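Local structure of high-affinity zinc uptake system protein znuA (Streptococcus suis, 3MFQ) at residues 162-167 with 180-185; 215-220 with 275-280; 105-110 with 171-176. The protein binds zinc and probably serves as the metal-capturing component of an ABC-type uptake system, passing its ion on to a membrane transporter. One frame throughout, in Å; residues are numbered along the deposited sequence.

Contact 1 (162-167 with 180-185); sequences ESRYLV and YDFTLY
Strands 165-167 and 183-185 run parallel, their axes 4.7 Å apart at closest and turned by 24°, as the two strands of a beta-alpha-beta unit whose connecting helix is 174-179. The backbone bonds follow the parallel pattern, in which residues of one strand reach to both sides of a partner: Leu166 N gives to Thr183 O at 2.8 Å, while Leu166 O takes Tyr185 N at 3.0 Å, both nearly along the C=O axis. Ahead of them, Thr183 N meets Arg164 O at 3.1 Å from above the carbonyl plane.

One face of the pair carries Tyr165, Val167, Thr183 and Tyr185. Thr183 lies alongside Tyr165, with Thr183 CB 3.5 Å from Tyr165 CD2. Tyr185 CE1 touches the same ring atom. On the other face Leu166 and Leu184 point the same way, side by side, Leu166 CG 4.1 Å from Leu184 CD1.

Arg164, at the centre of an inverse gamma turn, closes the end of the pair. Its CB sits over the middle of the Phe182 ring, 4.0 Å from the centroid, a CH-pi contact. The chain bends at chi2 (-134°) and crosses Phe182 at about a right angle, which brings the guanidinium over CE1, its plane 36° from the ring. From there Arg164 NH1 makes a weak bond to Tyr180 O, 2.6 Å away.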
loop_
_atom_site.group_PDB
_atom_site.type_symbol
_atom_site.label_atom_id
_atom_site.label_comp_id
_atom_site.label_asym_id
_atom_site.label_seq_id
_atom_site.Cartn_x
_atom_site.Cartn_y
_atom_site.Cartn_z
ATOM N N GLU A 162 -3.504 24.192 -5.454
ATOM C CA GLU A 162 -3.635 24.548 -4.048
ATOM C C GLU A 162 -4.353 23.458 -3.266
ATOM O O GLU A 162 -4.276 23.412 -2.041
ATOM C CB GLU A 162 -4.387 25.871 -3.899
ATOM C CG GLU A 162 -4.328 26.749 -5.132
ATOM C CD GLU A 162 -5.377 26.380 -6.157
ATOM O OE1 GLU A 162 -6.570 26.331 -5.796
ATOM O OE2 GLU A 162 -5.010 26.145 -7.327
ATOM N N SER A 163 -5.051 22.582 -3.977
ATOM C CA SER A 163 -5.811 21.515 -3.334
ATOM C C SER A 163 -5.080 20.176 -3.399
ATOM O O SER A 163 -5.639 19.137 -3.048
ATOM C CB SER A 163 -7.199 21.394 -3.966
ATOM O OG SER A 163 -7.921 22.606 -3.843
ATOM N N ARG A 164 -3.829 20.203 -3.847
ATOM C CA ARG A 164 -3.029 18.986 -3.943
ATOM C C ARG A 164 -2.380 18.644 -2.611
ATOM O O ARG A 164 -1.162 18.500 -2.518
ATOM C CB ARG A 164 -1.964 19.123 -5.031
ATOM C CG ARG A 164 -2.540 19.243 -6.428
ATOM C CD ARG A 164 -1.808 18.343 -7.402
ATOM N NE ARG A 164 -2.638 18.031 -8.558
ATOM C CZ ARG A 164 -2.388 17.049 -9.416
ATOM N NH1 ARG A 164 -1.326 16.276 -9.251
ATOM N NH2 ARG A 164 -3.204 16.838 -10.438
ATOM N N TYR A 165 -3.207 18.515 -1.580
ATOM C CA TYR A 165 -2.730 18.178 -0.248
ATOM C C TYR A 165 -3.547 17.042 0.349
ATOM O O TYR A 165 -4.742 17.188 0.602
ATOM C CB TYR A 165 -2.783 19.401 0.662
ATOM C CG TYR A 165 -1.796 20.477 0.284
ATOM C CD1 TYR A 165 -2.123 21.449 -0.651
ATOM C CD2 TYR A 165 -0.536 20.519 0.861
ATOM C CE1 TYR A 165 -1.222 22.436 -0.998
ATOM C CE2 TYR A 165 0.372 21.501 0.521
ATOM C CZ TYR A 165 0.024 22.456 -0.409
ATOM O OH TYR A 165 0.928 23.436 -0.750
ATOM N N LEU A 166 -2.889 15.912 0.574
ATOM C CA LEU A 166 -3.554 14.720 1.077
ATOM C C LEU A 166 -3.269 14.533 2.559
ATOM O O LEU A 166 -2.126 14.644 2.997
ATOM C CB LEU A 166 -3.085 13.495 0.293
ATOM C CG LEU A 166 -3.722 12.148 0.626
ATOM C CD1 LEU A 166 -5.220 12.195 0.410
ATOM C CD2 LEU A 166 -3.096 11.058 -0.222
ATOM N N VAL A 167 -4.314 14.250 3.330
ATOM C CA VAL A 167 -4.157 14.002 4.758
ATOM C C VAL A 167 -4.642 12.605 5.115
ATOM O O VAL A 167 -5.808 12.270 4.911
ATOM C CB VAL A 167 -4.919 15.033 5.604
ATOM C CG1 VAL A 167 -4.712 14.752 7.082
ATOM C CG2 VAL A 167 -4.461 16.439 5.257
ATOM N N TYR A 180 2.720 12.171 -8.448
ATOM C CA TYR A 180 1.727 13.066 -9.033
ATOM C C TYR A 180 1.698 14.434 -8.384
ATOM O O TYR A 180 0.633 14.962 -8.085
ATOM C CB TYR A 180 0.344 12.430 -8.954
ATOM C CG TYR A 180 0.374 10.985 -9.360
ATOM C CD1 TYR A 180 0.180 10.610 -10.679
ATOM C CD2 TYR A 180 0.633 9.997 -8.428
ATOM C CE1 TYR A 180 0.223 9.285 -11.054
ATOM C CE2 TYR A 180 0.680 8.678 -8.785
ATOM C CZ TYR A 180 0.475 8.321 -10.101
ATOM O OH TYR A 180 0.518 7.000 -10.470
ATOM N N ASP A 181 2.874 15.005 -8.170
ATOM C CA ASP A 181 2.974 16.357 -7.646
ATOM C C ASP A 181 1.977 16.590 -6.515
ATOM O O ASP A 181 1.102 17.454 -6.612
ATOM C CB ASP A 181 2.733 17.369 -8.763
ATOM C CG ASP A 181 3.054 18.784 -8.343
ATOM O OD1 ASP A 181 4.089 18.988 -7.673
ATOM O OD2 ASP A 181 2.271 19.691 -8.688
ATOM N N PHE A 182 2.114 15.813 -5.445
ATOM C CA PHE A 182 1.227 15.929 -4.296
ATOM C C PHE A 182 1.996 16.124 -2.998
ATOM O O PHE A 182 3.176 15.794 -2.907
ATOM C CB PHE A 182 0.346 14.691 -4.181
ATOM C CG PHE A 182 -1.084 14.933 -4.545
ATOM C CD1 PHE A 182 -1.509 14.803 -5.855
ATOM C CD2 PHE A 182 -2.004 15.291 -3.577
ATOM C CE1 PHE A 182 -2.825 15.025 -6.193
ATOM C CE2 PHE A 182 -3.322 15.514 -3.907
ATOM C CZ PHE A 182 -3.733 15.382 -5.217
ATOM N N THR A 183 1.308 16.657 -1.994
ATOM C CA THR A 183 1.884 16.843 -0.667
ATOM C C THR A 183 1.085 16.056 0.363
ATOM O O THR A 183 -0.134 16.208 0.457
ATOM C CB THR A 183 1.895 18.328 -0.261
ATOM O OG1 THR A 183 2.762 19.059 -1.138
ATOM C CG2 THR A 183 2.382 18.484 1.168
ATOM N N LEU A 184 1.771 15.219 1.134
ATOM C CA LEU A 184 1.110 14.366 2.119
ATOM C C LEU A 184 1.485 14.712 3.555
ATOM O O LEU A 184 2.664 14.848 3.888
ATOM C CB LEU A 184 1.427 12.892 1.855
ATOM C CG LEU A 184 1.045 11.917 2.974
ATOM C CD1 LEU A 184 -0.467 11.784 3.084
ATOM C CD2 LEU A 184 1.687 10.556 2.755
ATOM N N TYR A 185 0.470 14.845 4.402
ATOM C CA TYR A 185 0.682 14.994 5.835
ATOM C C TYR A 185 0.026 13.830 6.568
ATOM O O TYR A 185 -1.007 13.319 6.135
ATOM C CB TYR A 185 0.108 16.317 6.342
ATOM C CG TYR A 185 0.716 17.542 5.703
ATOM C CD1 TYR A 185 -0.081 18.495 5.088
ATOM C CD2 TYR A 185 2.087 17.743 5.712
ATOM C CE1 TYR A 185 0.470 19.616 4.504
ATOM C CE2 TYR A 185 2.647 18.860 5.130
ATOM C CZ TYR A 185 1.834 19.792 4.527
ATOM O OH TYR A 185 2.388 20.906 3.945
HETATM O O HOH W 1 1.544 19.837 -3.977
#

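Contact 2 (215-220 with 275-280); sequences AIFTES and KLMVKY
Glu219 OE2 is the best-held polar atom here, gripped by two hydrogen bonds, with Thr222 OG1 and His170 ND1; the other carboxylate oxygen, OE1, is bonded to Ser253 OG. Since His170 is a zinc ligand, the buried Glu219 is a second-shell residue that orients a first-shell one, and its charge would probably polarise the imidazole.

Strand 215-217, at the start of the same segment, faces the C-terminal helix 266-281 instead. The strand and the helical segment 275-280 run almost antiparallel at 163°, with axes 9.8 Å apart, in the way a helix covers the face of an alpha/beta layer. Phe217 spans most of that gap. With CG anti to the carbonyl carbon (chi1 -75°), the ring stands out from the strand and meets the helix with its far end. Phe217 CZ lies 3.6 Å from Met277 CA and 4.2 Å from Met277 CB, so the tip abuts the backbone as well as the side chain. Beside it, Phe217 CE2 rests 3.9 Å from Leu276 CG, and Leu276 O lies at the ring edge, 3.8 Å from that same CE2. Two residues earlier, Ala215 CB packs 3.6 Å from Tyr280 O and 4.2 Å from Tyr280 CB.

The direct contact has no hydrogen bond and is mainly apolar, with ring and methyl carbons also resting on two helix carbonyl oxygens. Strand 215-217 thus spends its backbone bonds on neighbouring strands and turns apolar side chains to the helix, while the side-chain bonds of Glu219 lie at the metal-site end.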
loop_
_atom_site.group_PDB
_atom_site.type_symbol
_atom_site.label_atom_id
_atom_site.label_comp_id
_atom_site.label_asym_id
_atom_site.label_seq_id
_atom_site.Cartn_x
_atom_site.Cartn_y
_atom_site.Cartn_z
ATOM N N ALA A 215 -10.599 18.661 3.880
ATOM C CA ALA A 215 -10.863 17.226 3.846
ATOM C C ALA A 215 -9.653 16.396 4.266
ATOM O O ALA A 215 -8.600 16.448 3.631
ATOM C CB ALA A 215 -11.343 16.809 2.465
ATOM N N ILE A 216 -9.812 15.635 5.344
ATOM C CA ILE A 216 -8.789 14.695 5.778
ATOM C C ILE A 216 -9.300 13.278 5.549
ATOM O O ILE A 216 -10.488 13.005 5.708
ATOM C CB ILE A 216 -8.415 14.900 7.259
ATOM C CG1 ILE A 216 -9.638 14.699 8.157
ATOM C CG2 ILE A 216 -7.827 16.286 7.467
ATOM C CD1 ILE A 216 -9.359 14.950 9.619
ATOM N N PHE A 217 -8.406 12.377 5.163
ATOM C CA PHE A 217 -8.829 11.053 4.726
ATOM C C PHE A 217 -8.711 9.958 5.778
ATOM O O PHE A 217 -7.970 10.085 6.753
ATOM C CB PHE A 217 -8.098 10.651 3.447
ATOM C CG PHE A 217 -8.612 11.345 2.222
ATOM C CD1 PHE A 217 -8.193 12.628 1.910
ATOM C CD2 PHE A 217 -9.522 10.721 1.387
ATOM C CE1 PHE A 217 -8.668 13.271 0.783
ATOM C CE2 PHE A 217 -10.002 11.360 0.257
ATOM C CZ PHE A 217 -9.574 12.636 -0.044
ATOM N N THR A 218 -9.460 8.884 5.551
ATOM C CA THR A 218 -9.523 7.749 6.461
ATOM C C THR A 218 -9.127 6.468 5.731
ATOM O O THR A 218 -9.413 6.312 4.544
ATOM C CB THR A 218 -10.942 7.595 7.044
ATOM O OG1 THR A 218 -11.130 8.547 8.098
ATOM C CG2 THR A 218 -11.153 6.198 7.598
ATOM N N GLU A 219 -8.462 5.558 6.437
ATOM C CA GLU A 219 -8.010 4.306 5.838
ATOM C C GLU A 219 -8.600 3.097 6.557
ATOM O O GLU A 219 -8.961 3.175 7.732
ATOM C CB GLU A 219 -6.485 4.230 5.841
ATOM C CG GLU A 219 -5.885 4.143 7.228
ATOM C CD GLU A 219 -4.389 4.363 7.231
ATOM O OE1 GLU A 219 -3.822 4.593 6.143
ATOM O OE2 GLU A 219 -3.782 4.309 8.320
ATOM N N SER A 220 -8.682 1.978 5.842
ATOM C CA SER A 220 -9.356 0.779 6.332
ATOM C C SER A 220 -8.566 -0.004 7.381
ATOM O O SER A 220 -9.143 -0.790 8.132
ATOM C CB SER A 220 -9.698 -0.146 5.160
ATOM O OG SER A 220 -8.521 -0.607 4.518
ATOM N N LYS A 275 -10.416 8.104 -7.284
ATOM C CA LYS A 275 -11.740 8.713 -7.397
ATOM C C LYS A 275 -12.134 9.387 -6.088
ATOM O O LYS A 275 -12.723 10.467 -6.082
ATOM C CB LYS A 275 -12.799 7.672 -7.773
ATOM C CG LYS A 275 -12.707 7.132 -9.194
ATOM C CD LYS A 275 -13.942 6.302 -9.537
ATOM C CE LYS A 275 -13.824 5.643 -10.906
ATOM N NZ LYS A 275 -15.073 4.919 -11.285
ATOM N N LEU A 276 -11.803 8.738 -4.979
ATOM C CA LEU A 276 -12.165 9.236 -3.661
ATOM C C LEU A 276 -11.523 10.591 -3.402
ATOM O O LEU A 276 -12.159 11.503 -2.875
ATOM C CB LEU A 276 -11.736 8.236 -2.585
ATOM C CG LEU A 276 -12.252 8.481 -1.167
ATOM C CD1 LEU A 276 -13.769 8.477 -1.151
ATOM C CD2 LEU A 276 -11.709 7.435 -0.213
ATOM N N MET A 277 -10.258 10.717 -3.779
ATOM C CA MET A 277 -9.519 11.951 -3.561
ATOM C C MET A 277 -10.095 13.097 -4.382
ATOM O O MET A 277 -10.274 14.205 -3.878
ATOM C CB MET A 277 -8.045 11.751 -3.907
ATOM C CG MET A 277 -7.377 10.638 -3.127
ATOM S SD MET A 277 -5.645 10.433 -3.569
ATOM C CE MET A 277 -5.201 9.037 -2.545
ATOM N N VAL A 278 -10.383 12.830 -5.650
ATOM C CA VAL A 278 -10.875 13.874 -6.538
ATOM C C VAL A 278 -12.214 14.408 -6.051
ATOM O O VAL A 278 -12.469 15.605 -6.122
ATOM C CB VAL A 278 -11.007 13.385 -7.996
ATOM C CG1 VAL A 278 -9.752 12.635 -8.418
ATOM C CG2 VAL A 278 -12.234 12.509 -8.163
ATOM N N LYS A 279 -13.059 13.517 -5.541
ATOM C CA LYS A 279 -14.402 13.898 -5.124
ATOM C C LYS A 279 -14.377 14.924 -4.001
ATOM O O LYS A 279 -15.181 15.855 -3.985
ATOM C CB LYS A 279 -15.208 12.673 -4.693
ATOM C CG LYS A 279 -16.604 13.014 -4.203
ATOM C CD LYS A 279 -17.447 11.771 -3.993
ATOM C CE LYS A 279 -18.872 12.133 -3.593
ATOM N NZ LYS A 279 -19.765 10.943 -3.510
ATOM N N TYR A 280 -13.446 14.759 -3.067
ATOM C CA TYR A 280 -13.399 15.619 -1.892
ATOM C C TYR A 280 -12.280 16.654 -1.937
ATOM O O TYR A 280 -12.083 17.401 -0.980
ATOM C CB TYR A 280 -13.285 14.775 -0.623
ATOM C CG TYR A 280 -14.496 13.909 -0.373
ATOM C CD1 TYR A 280 -15.517 14.336 0.466
ATOM C CD2 TYR A 280 -14.625 12.669 -0.984
ATOM C CE1 TYR A 280 -16.628 13.549 0.695
ATOM C CE2 TYR A 280 -15.733 11.875 -0.762
ATOM C CZ TYR A 280 -16.732 12.320 0.078
ATOM O OH TYR A 280 -17.840 11.535 0.304
#

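Contact 3 (105-110 with 171-176); sequences FWFSIP and DAFNYF
Phe107 leaves the backbone with CG anti to the carbonyl carbon (chi1 -69°), its CB packed 3.8 Å from Phe176 CB. The ring then reaches back along segment 171-176: Phe107 CD2 comes within 3.4 Å of Ala172 O, which approaches obliquely, and at the tip Phe107 CZ lies 3.7 Å from Phe173 CE2. The Phe107 and Phe173 rings form an offset stack, centroids 4.9 Å apart and planes inclined by 29°. Over the opposite face of Phe107, above its centre, sits Trp106 CD1, so the ring is clamped between two aromatic neighbours.

A second anchor works the other way round. Tyr175 offers a ring face to the backbone of 105-110, Phe105 CA standing 3.7 Å from its centroid, 8° off the normal, in a CH-pi contact. Tyr175 CB meanwhile meets CB of Ser108, the residue at the N-cap position of helix 109-123, at 3.9 Å. The phenol OH is fixed by Asp102 O and Asn91 N.

Each segment directly follows a zinc ligand, His104 and His170 respectively. The side chain of Ala172 touches His104 and lies about 4 Å from the zinc ion. The segments lie before and after the long helix 131-156, consistent with the meeting of the two lobes that embrace the metal in this family. With no hydrogen bond between the two segments, the ring stack and the CH-pi contact join the loops that follow the two histidines.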
loop_
_atom_site.group_PDB
_atom_site.type_symbol
_atom_site.label_atom_id
_atom_site.label_comp_id
_atom_site.label_asym_id
_atom_site.label_seq_id
_atom_site.Cartn_x
_atom_site.Cartn_y
_atom_site.Cartn_z
ATOM N N PHE A 105 5.871 1.253 -1.380
ATOM C CA PHE A 105 6.372 1.468 -2.735
ATOM C C PHE A 105 5.323 1.234 -3.821
ATOM O O PHE A 105 5.486 1.689 -4.953
ATOM C CB PHE A 105 7.549 0.534 -2.993
ATOM C CG PHE A 105 7.165 -0.913 -3.023
ATOM C CD1 PHE A 105 7.188 -1.672 -1.867
ATOM C CD2 PHE A 105 6.758 -1.510 -4.202
ATOM C CE1 PHE A 105 6.823 -3.004 -1.892
ATOM C CE2 PHE A 105 6.392 -2.840 -4.233
ATOM C CZ PHE A 105 6.425 -3.589 -3.076
ATOM N N TRP A 106 4.261 0.511 -3.485
ATOM C CA TRP A 106 3.302 0.049 -4.490
ATOM C C TRP A 106 2.463 1.154 -5.138
ATOM O O TRP A 106 1.849 0.935 -6.181
ATOM C CB TRP A 106 2.394 -1.046 -3.915
ATOM C CG TRP A 106 1.792 -0.695 -2.599
ATOM C CD1 TRP A 106 0.621 -0.034 -2.384
ATOM C CD2 TRP A 106 2.332 -0.988 -1.308
ATOM N NE1 TRP A 106 0.396 0.105 -1.037
ATOM C CE2 TRP A 106 1.433 -0.472 -0.354
ATOM C CE3 TRP A 106 3.487 -1.636 -0.865
ATOM C CZ2 TRP A 106 1.654 -0.585 1.015
ATOM C CZ3 TRP A 106 3.703 -1.746 0.493
ATOM C CH2 TRP A 106 2.792 -1.223 1.418
ATOM N N PHE A 107 2.438 2.336 -4.527
ATOM C CA PHE A 107 1.718 3.465 -5.109
ATOM C C PHE A 107 2.556 4.170 -6.173
ATOM O O PHE A 107 2.056 5.014 -6.914
ATOM C CB PHE A 107 1.263 4.446 -4.028
ATOM C CG PHE A 107 0.189 3.902 -3.131
ATOM C CD1 PHE A 107 -1.054 3.566 -3.641
ATOM C CD2 PHE A 107 0.418 3.735 -1.776
ATOM C CE1 PHE A 107 -2.047 3.064 -2.818
ATOM C CE2 PHE A 107 -0.573 3.235 -0.947
ATOM C CZ PHE A 107 -1.804 2.900 -1.469
ATOM N N SER A 108 3.836 3.826 -6.240
ATOM C CA SER A 108 4.672 4.244 -7.353
ATOM C C SER A 108 4.588 3.171 -8.424
ATOM O O SER A 108 5.387 2.238 -8.441
ATOM C CB SER A 108 6.124 4.432 -6.913
ATOM O OG SER A 108 6.961 4.730 -8.023
ATOM N N ILE A 109 3.605 3.301 -9.308
ATOM C CA ILE A 109 3.362 2.301 -10.344
ATOM C C ILE A 109 4.639 1.728 -10.962
ATOM O O ILE A 109 4.735 0.520 -11.172
ATOM C CB ILE A 109 2.420 2.837 -11.441
ATOM C CG1 ILE A 109 1.011 3.014 -10.873
ATOM C CG2 ILE A 109 2.397 1.898 -12.632
ATOM C CD1 ILE A 109 -0.006 3.460 -11.890
ATOM N N PRO A 110 5.627 2.586 -11.257
ATOM C CA PRO A 110 6.894 2.053 -11.764
ATOM C C PRO A 110 7.479 1.001 -10.821
ATOM O O PRO A 110 7.863 -0.086 -11.256
ATOM C CB PRO A 110 7.795 3.287 -11.801
ATOM C CG PRO A 110 6.862 4.417 -12.000
ATOM C CD PRO A 110 5.615 4.060 -11.246
ATOM N N ASP A 171 1.902 7.980 7.316
ATOM C CA ASP A 171 2.698 8.254 6.127
ATOM C C ASP A 171 2.797 7.029 5.225
ATOM O O ASP A 171 3.710 6.219 5.367
ATOM C CB ASP A 171 4.095 8.713 6.537
ATOM C CG ASP A 171 4.670 9.740 5.589
ATOM O OD1 ASP A 171 4.142 9.870 4.464
ATOM O OD2 ASP A 171 5.646 10.419 5.972
ATOM N N ALA A 172 1.862 6.903 4.290
ATOM C CA ALA A 172 1.807 5.721 3.438
ATOM C C ALA A 172 1.646 6.070 1.964
ATOM O O ALA A 172 1.513 5.181 1.125
ATOM C CB ALA A 172 0.686 4.799 3.890
ATOM N N PHE A 173 1.655 7.361 1.651
ATOM C CA PHE A 173 1.435 7.807 0.282
ATOM C C PHE A 173 2.558 8.701 -0.228
ATOM O O PHE A 173 2.354 9.503 -1.139
ATOM C CB PHE A 173 0.099 8.539 0.169
ATOM C CG PHE A 173 -1.090 7.689 0.523
ATOM C CD1 PHE A 173 -1.578 7.662 1.818
ATOM C CD2 PHE A 173 -1.723 6.920 -0.440
ATOM C CE1 PHE A 173 -2.673 6.882 2.147
ATOM C CE2 PHE A 173 -2.819 6.139 -0.117
ATOM C CZ PHE A 173 -3.292 6.119 1.177
ATOM N N ASN A 174 3.740 8.560 0.361
ATOM C CA ASN A 174 4.905 9.317 -0.085
ATOM C C ASN A 174 5.255 8.994 -1.525
ATOM O O ASN A 174 5.603 9.880 -2.304
ATOM C CB ASN A 174 6.110 9.036 0.810
ATOM C CG ASN A 174 6.063 9.812 2.106
ATOM O OD1 ASN A 174 5.630 10.962 2.137
ATOM N ND2 ASN A 174 6.518 9.188 3.186
ATOM N N TYR A 175 5.170 7.717 -1.872
ATOM C CA TYR A 175 5.452 7.287 -3.231
ATOM C C TYR A 175 4.365 7.791 -4.172
ATOM O O TYR A 175 4.627 8.102 -5.334
ATOM C CB TYR A 175 5.567 5.766 -3.298
ATOM C CG TYR A 175 6.798 5.221 -2.607
ATOM C CD1 TYR A 175 7.978 5.012 -3.309
ATOM C CD2 TYR A 175 6.782 4.921 -1.251
ATOM C CE1 TYR A 175 9.106 4.515 -2.682
ATOM C CE2 TYR A 175 7.905 4.421 -0.616
ATOM C CZ TYR A 175 9.064 4.220 -1.336
ATOM O OH TYR A 175 10.185 3.728 -0.712
ATOM N N PHE A 176 3.144 7.875 -3.657
ATOM C CA PHE A 176 2.025 8.377 -4.436
ATOM C C PHE A 176 2.204 9.861 -4.715
ATOM O O PHE A 176 2.191 10.296 -5.866
ATOM C CB PHE A 176 0.712 8.145 -3.695
ATOM C CG PHE A 176 -0.469 8.795 -4.351
ATOM C CD1 PHE A 176 -1.182 8.132 -5.334
ATOM C CD2 PHE A 176 -0.858 10.072 -3.995
ATOM C CE1 PHE A 176 -2.264 8.728 -5.943
ATOM C CE2 PHE A 176 -1.939 10.674 -4.601
ATOM C CZ PHE A 176 -2.644 10.002 -5.578
#

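In the fold
Contact 3 is the core of the set, its centre about 7 Å from that of the chain; contact 2 is buried but farther out, and contact 1, about 17 Å from that centre, is partly open to solvent. Helix 174-179, which connects the strands of contact 1, brings its first turn to contact 3, and Leu184 CD2 packs against Phe173 N there. Contact 2 continues the layer of contact 1: Phe217 N lies 2.6 Å from Val167 O, a probable hydrogen bond, while Leu166 meets both Phe217 and Met277. Met277 SD in turn touches Phe176 CZ. Backbone bonding thus dominates where strands pair, and apolar or aromatic packing where helices cover them or segments meet behind the zinc site.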